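Local coordinates for protein apicoplast TIC22, putative (Plasmodium falciparum 3D7, PDB 4E6Z) that probably acts as a chaperone of the Tic22 family, required for the import of proteins into the apicoplast, at residues A[180-185]-A[238-243]; A[115-120]-A[126-131]. All coordinates share one frame; numbering follows the deposited sequence.

Contact 1 (A[180-185]-A[238-243]); sequences YYLSFT and IKVLNM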
loop_
_atom_site.group_PDB
_atom_site.type_symbol
_atom_site.label_atom_id
_atom_site.label_comp_id
_atom_site.label_asym_id
_atom_site.label_seq_id
_atom_site.Cartn_x
_atom_site.Cartn_y
_atom_site.Cartn_z
ATOM N N TYR A 180 -4.095 12.054 12.425
ATOM C CA TYR A 180 -4.774 12.132 13.710
ATOM C C TYR A 180 -3.916 11.534 14.822
ATOM O O TYR A 180 -3.818 12.092 15.912
ATOM C CB TYR A 180 -6.119 11.404 13.624
ATOM C CG TYR A 180 -6.935 11.414 14.897
ATOM C CD1 TYR A 180 -6.944 10.318 15.747
ATOM C CD2 TYR A 180 -7.702 12.520 15.246
ATOM C CE1 TYR A 180 -7.693 10.321 16.908
ATOM C CE2 TYR A 180 -8.454 12.531 16.405
ATOM C CZ TYR A 180 -8.444 11.429 17.233
ATOM O OH TYR A 180 -9.187 11.429 18.390
ATOM N N TYR A 181 -3.278 10.406 14.525
ATOM C CA TYR A 181 -2.547 9.640 15.528
ATOM C C TYR A 181 -1.090 10.064 15.699
ATOM O O TYR A 181 -0.369 9.512 16.528
ATOM C CB TYR A 181 -2.643 8.146 15.211
ATOM C CG TYR A 181 -4.071 7.658 15.186
ATOM C CD1 TYR A 181 -4.736 7.330 16.367
ATOM C CD2 TYR A 181 -4.762 7.545 13.989
ATOM C CE1 TYR A 181 -6.049 6.891 16.347
ATOM C CE2 TYR A 181 -6.072 7.111 13.956
ATOM C CZ TYR A 181 -6.713 6.786 15.135
ATOM O OH TYR A 181 -8.019 6.353 15.093
ATOM N N LEU A 182 -0.662 11.050 14.922
ATOM C CA LEU A 182 0.687 11.583 15.059
ATOM C C LEU A 182 0.666 12.932 15.773
ATOM O O LEU A 182 -0.270 13.718 15.612
ATOM C CB LEU A 182 1.349 11.731 13.687
ATOM C CG LEU A 182 1.927 10.497 12.987
ATOM C CD1 LEU A 182 1.622 9.219 13.747
ATOM C CD2 LEU A 182 1.412 10.410 11.556
ATOM N N SER A 183 1.698 13.197 16.568
ATOM C CA SER A 183 1.841 14.503 17.195
ATOM C C SER A 183 2.385 15.486 16.166
ATOM O O SER A 183 2.813 15.082 15.085
ATOM C CB SER A 183 2.757 14.430 18.419
ATOM O OG SER A 183 4.066 14.033 18.059
ATOM N N PHE A 184 2.367 16.772 16.498
ATOM C CA PHE A 184 2.756 17.804 15.543
ATOM C C PHE A 184 4.085 17.500 14.853
ATOM O O PHE A 184 4.186 17.573 13.628
ATOM C CB PHE A 184 2.815 19.178 16.216
ATOM C CG PHE A 184 3.189 20.292 15.281
ATOM C CD1 PHE A 184 4.513 20.667 15.120
ATOM C CD2 PHE A 184 2.217 20.961 14.555
ATOM C CE1 PHE A 184 4.860 21.688 14.257
ATOM C CE2 PHE A 184 2.558 21.985 13.691
ATOM C CZ PHE A 184 3.881 22.348 13.542
ATOM N N THR A 185 5.097 17.153 15.641
ATOM C CA THR A 185 6.436 16.925 15.105
ATOM C C THR A 185 6.667 15.460 14.738
ATOM O O THR A 185 7.655 15.121 14.085
ATOM C CB THR A 185 7.523 17.394 16.093
ATOM O OG1 THR A 185 7.233 18.729 16.524
ATOM C CG2 THR A 185 8.896 17.368 15.437
ATOM N N ILE A 238 -5.138 2.760 19.222
ATOM C CA ILE A 238 -4.743 2.697 17.820
ATOM C C ILE A 238 -3.419 3.425 17.614
ATOM O O ILE A 238 -3.261 4.576 18.022
ATOM C CB ILE A 238 -5.825 3.299 16.909
ATOM C CG1 ILE A 238 -7.098 2.449 16.973
ATOM C CG2 ILE A 238 -5.316 3.431 15.469
ATOM C CD1 ILE A 238 -8.256 3.023 16.189
ATOM N N LYS A 239 -2.462 2.744 16.993
ATOM C CA LYS A 239 -1.153 3.333 16.742
ATOM C C LYS A 239 -0.751 3.221 15.273
ATOM O O LYS A 239 -1.201 2.326 14.559
ATOM C CB LYS A 239 -0.098 2.696 17.645
ATOM C CG LYS A 239 -0.362 2.924 19.123
ATOM C CD LYS A 239 0.758 2.385 19.992
ATOM C CE LYS A 239 0.521 2.743 21.453
ATOM N NZ LYS A 239 1.584 2.214 22.355
ATOM N N VAL A 240 0.098 4.143 14.832
ATOM C CA VAL A 240 0.543 4.175 13.445
ATOM C C VAL A 240 2.010 3.780 13.345
ATOM O O VAL A 240 2.831 4.189 14.166
ATOM C CB VAL A 240 0.339 5.572 12.820
ATOM C CG1 VAL A 240 0.918 5.629 11.408
ATOM C CG2 VAL A 240 -1.133 5.930 12.803
ATOM N N LEU A 241 2.334 2.978 12.340
ATOM C CA LEU A 241 3.714 2.582 12.103
ATOM C C LEU A 241 4.123 2.876 10.666
ATOM O O LEU A 241 3.275 3.052 9.788
ATOM C CB LEU A 241 3.912 1.099 12.420
ATOM C CG LEU A 241 3.734 0.694 13.886
ATOM C CD1 LEU A 241 3.736 -0.814 14.029
ATOM C CD2 LEU A 241 4.820 1.317 14.750
ATOM N N ASN A 242 5.427 2.930 10.432
ATOM C CA ASN A 242 5.956 3.145 9.094
ATOM C C ASN A 242 6.276 1.807 8.438
ATOM O O ASN A 242 7.220 1.125 8.838
ATOM C CB ASN A 242 7.204 4.024 9.155
ATOM C CG ASN A 242 7.854 4.211 7.796
ATOM O OD1 ASN A 242 7.199 4.105 6.758
ATOM N ND2 ASN A 242 9.153 4.497 7.798
HETATM N N MSE A 243 5.476 1.429 7.442
HETATM C CA MSE A 243 5.614 0.124 6.794
HETATM C C MSE A 243 7.061 -0.190 6.434
HETATM O O MSE A 243 7.501 -1.332 6.545
HETATM C CB MSE A 243 4.750 0.039 5.536
HETATM C CG MSE A 243 4.870 -1.296 4.822
HETATM SE SE MSE A 243 4.581 -1.171 2.897
HETATM C CE MSE A 243 5.954 0.148 2.470
HETATM O O HOH W 1 0.843 6.600 16.664
#

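Contact 2 (A[115-120]-A[126-131]); sequences DMIKYN and GNIKIH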
loop_
_atom_site.group_PDB
_atom_site.type_symbol
_atom_site.label_atom_id
_atom_site.label_comp_id
_atom_site.label_asym_id
_atom_site.label_seq_id
_atom_site.Cartn_x
_atom_site.Cartn_y
_atom_site.Cartn_z
ATOM N N ASP A 115 -6.867 12.142 -14.587
ATOM C CA ASP A 115 -6.180 13.406 -14.846
ATOM C C ASP A 115 -5.462 13.382 -16.194
ATOM O O ASP A 115 -5.383 14.393 -16.887
ATOM C CB ASP A 115 -5.173 13.709 -13.735
ATOM C CG ASP A 115 -5.828 14.286 -12.488
ATOM O OD1 ASP A 115 -7.029 14.633 -12.545
ATOM O OD2 ASP A 115 -5.136 14.392 -11.453
HETATM N N MSE A 116 -4.929 12.221 -16.551
HETATM C CA MSE A 116 -4.245 12.070 -17.826
HETATM C C MSE A 116 -5.226 12.211 -18.982
HETATM O O MSE A 116 -4.979 12.960 -19.919
HETATM C CB MSE A 116 -3.516 10.735 -17.879
HETATM C CG MSE A 116 -2.361 10.671 -16.898
HETATM SE SE MSE A 116 -1.676 8.875 -16.611
HETATM C CE MSE A 116 -0.201 9.301 -15.435
ATOM N N ILE A 117 -6.351 11.511 -18.894
ATOM C CA ILE A 117 -7.412 11.665 -19.879
ATOM C C ILE A 117 -7.877 13.113 -19.967
ATOM O O ILE A 117 -8.121 13.634 -21.055
ATOM C CB ILE A 117 -8.632 10.794 -19.536
ATOM C CG1 ILE A 117 -8.229 9.323 -19.440
ATOM C CG2 ILE A 117 -9.728 10.994 -20.575
ATOM C CD1 ILE A 117 -7.499 8.826 -20.653
ATOM N N LYS A 118 -8.002 13.751 -18.810
ATOM C CA LYS A 118 -8.548 15.098 -18.728
ATOM C C LYS A 118 -7.635 16.151 -19.367
ATOM O O LYS A 118 -8.103 17.042 -20.073
ATOM C CB LYS A 118 -8.837 15.466 -17.265
ATOM C CG LYS A 118 -9.261 16.913 -17.068
ATOM C CD LYS A 118 -9.396 17.269 -15.594
ATOM C CE LYS A 118 -10.842 17.186 -15.136
ATOM N NZ LYS A 118 -11.732 18.044 -15.977
ATOM N N TYR A 119 -6.335 16.044 -19.116
ATOM C CA TYR A 119 -5.395 17.073 -19.550
ATOM C C TYR A 119 -4.703 16.739 -20.869
ATOM O O TYR A 119 -4.050 17.593 -21.460
ATOM C CB TYR A 119 -4.360 17.353 -18.458
ATOM C CG TYR A 119 -4.976 17.905 -17.193
ATOM C CD1 TYR A 119 -5.683 19.097 -17.214
ATOM C CD2 TYR A 119 -4.869 17.226 -15.986
ATOM C CE1 TYR A 119 -6.253 19.609 -16.072
ATOM C CE2 TYR A 119 -5.441 17.731 -14.831
ATOM C CZ TYR A 119 -6.133 18.925 -14.886
ATOM O OH TYR A 119 -6.710 19.452 -13.755
ATOM N N ASN A 120 -4.849 15.495 -21.317
ATOM C CA ASN A 120 -4.283 15.059 -22.591
ATOM C C ASN A 120 -5.048 13.849 -23.119
ATOM O O ASN A 120 -4.518 12.740 -23.176
ATOM C CB ASN A 120 -2.795 14.738 -22.432
ATOM C CG ASN A 120 -2.041 14.767 -23.752
ATOM O OD1 ASN A 120 -2.638 14.672 -24.825
ATOM N ND2 ASN A 120 -0.721 14.891 -23.678
ATOM N N GLY A 126 -8.387 5.672 -24.690
ATOM C CA GLY A 126 -8.390 4.336 -25.261
ATOM C C GLY A 126 -7.051 3.626 -25.170
ATOM O O GLY A 126 -6.916 2.483 -25.610
ATOM N N ASN A 127 -6.064 4.297 -24.584
ATOM C CA ASN A 127 -4.704 3.770 -24.518
ATOM C C ASN A 127 -4.192 3.520 -23.100
ATOM O O ASN A 127 -3.021 3.192 -22.916
ATOM C CB ASN A 127 -3.735 4.717 -25.228
ATOM C CG ASN A 127 -4.160 5.032 -26.647
ATOM O OD1 ASN A 127 -4.603 4.151 -27.385
ATOM N ND2 ASN A 127 -4.023 6.294 -27.037
ATOM N N ILE A 128 -5.045 3.683 -22.096
ATOM C CA ILE A 128 -4.577 3.491 -20.723
ATOM C C ILE A 128 -5.495 2.657 -19.829
ATOM O O ILE A 128 -6.714 2.655 -19.982
ATOM C CB ILE A 128 -4.220 4.825 -20.032
ATOM C CG1 ILE A 128 -5.438 5.736 -19.925
ATOM C CG2 ILE A 128 -3.096 5.530 -20.775
ATOM C CD1 ILE A 128 -5.128 7.024 -19.205
ATOM N N LYS A 129 -4.882 1.944 -18.892
ATOM C CA LYS A 129 -5.616 1.078 -17.986
ATOM C C LYS A 129 -4.877 1.004 -16.661
ATOM O O LYS A 129 -3.737 1.461 -16.546
ATOM C CB LYS A 129 -5.732 -0.336 -18.571
ATOM C CG LYS A 129 -4.422 -1.108 -18.536
ATOM C CD LYS A 129 -4.604 -2.571 -18.896
ATOM C CE LYS A 129 -3.371 -3.373 -18.500
ATOM N NZ LYS A 129 -2.943 -4.315 -19.572
ATOM N N ILE A 130 -5.532 0.414 -15.666
ATOM C CA ILE A 130 -4.909 0.164 -14.378
ATOM C C ILE A 130 -4.334 -1.242 -14.405
ATOM O O ILE A 130 -5.001 -2.184 -14.827
ATOM C CB ILE A 130 -5.932 0.262 -13.233
ATOM C CG1 ILE A 130 -6.662 1.610 -13.279
ATOM C CG2 ILE A 130 -5.257 0.029 -11.876
ATOM C CD1 ILE A 130 -5.772 2.805 -13.032
ATOM N N HIS A 131 -3.091 -1.380 -13.967
ATOM C CA HIS A 131 -2.449 -2.684 -13.916
ATOM C C HIS A 131 -1.967 -2.990 -12.499
ATOM O O HIS A 131 -1.473 -2.111 -11.797
ATOM C CB HIS A 131 -1.288 -2.740 -14.904
ATOM C CG HIS A 131 -0.590 -4.059 -14.934
ATOM N ND1 HIS A 131 -1.237 -5.238 -15.245
ATOM C CD2 HIS A 131 0.703 -4.392 -14.706
ATOM C CE1 HIS A 131 -0.378 -6.237 -15.189
ATOM N NE2 HIS A 131 0.810 -5.751 -14.866
#

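Contact 1 (A[180-185]-A[238-243])
One ordered water joins the backbones of Tyr181 and Val240, giving a hydrogen bond to Tyr181 O (3.2 Å) and accepting one from Val240 N (3.2 Å). Strand 238-242 lies at the margin of a four-stranded mixed sheet, paired on its inner side with strand 193-203 through backbone bonds of Lys239 with Tyr196 and Leu241 with Val194. On its outer side the chain that follows helix 172-179 comes alongside, and the water bridges the gap to the outer backbone edge of the strand, where Val240 N points away from strand 193-203. The rest of the contact is apolar. The methyl Ile238 CG2 sits over one face of the Tyr181 ring, 3.8 Å from its centroid and 20° off the normal, a CH-pi contact displaced toward the CE1-CZ rim; Tyr180 CD1 covers the opposite face, and the ring lies between them. Tyr181 CG is anti to the carbonyl carbon (chi1 -59°), which carries the ring along the strand to Ile238 and leaves CB beside Val240 CG2, 3.6 Å away. Leu182, buried, brings CD1 against Val240 CB, the two side chains crossing at about a right angle. Leu216 and Lys220 of helix 216-227 also touch Tyr181, joining loop, edge strand and helix in one partly buried cluster. At the far end of the ring, the hydroxyl oxygen Tyr181 OH lies 3.5 Å from the terminal methyl Ile238 CD1.

Contact 2 (A[115-120]-A[126-131])
Ile117, near the end of helix 106-119, and Ile128, just before strand 129-134, meet through their delta methyls and run past each other in opposite directions. This is helix-to-strand packing across a short connection, made wholly by apolar side chains. The two chain ends lie alongside each other, with Ile117 CD1 3.8 Å from Ile128 CG1 and 3.3 Å from Ile128 CD1, a spacing that is tight for two methyls and doubtful in its exact value. Ile128 reaches across with CG1 between its backbone N and carbonyl carbon (chi1 62°) and an extended outer bond (chi2 178°), which sends CD1 straight to the helix. The side chain of Ile117 is bent at its second torsion (chi2 -53°), and this turns its CD1 to meet the incoming methyl. Ile128 CD1 also approaches the selenomethionine Met116 at CB, 4.3 Å away, while the selenium end of that side chain leads off elsewhere. Tyr124 of the intervening helix 121-124 touches both Met116 and Ile117. Ile128 also touches Tyr90 and Leu113, the latter one turn before Ile117 in helix 106-119, and strand 129-134 continues beyond it, pairing antiparallel with strand 78-83.

The two contacts come in series along the chain: contact 2 closes before contact 1 opens, and helix 135-150, strand 164-169 and helix 172-179 come between them. They lie on opposite sides of the chain's centre, their centres 34 Å apart and their nearest atoms about 16 Å apart. Nor do they share a sheet. Contact 2 joins helix 106-119 to the residue leading into strand 129-134, part of a two-stranded antiparallel sheet, whereas contact 1 packs a loop against an edge strand of the four-stranded mixed sheet. Both lie in the Tic22-like family region, one local in sequence and the other spanning more than fifty residues, and each packs a different sheet in a separate part of the fold.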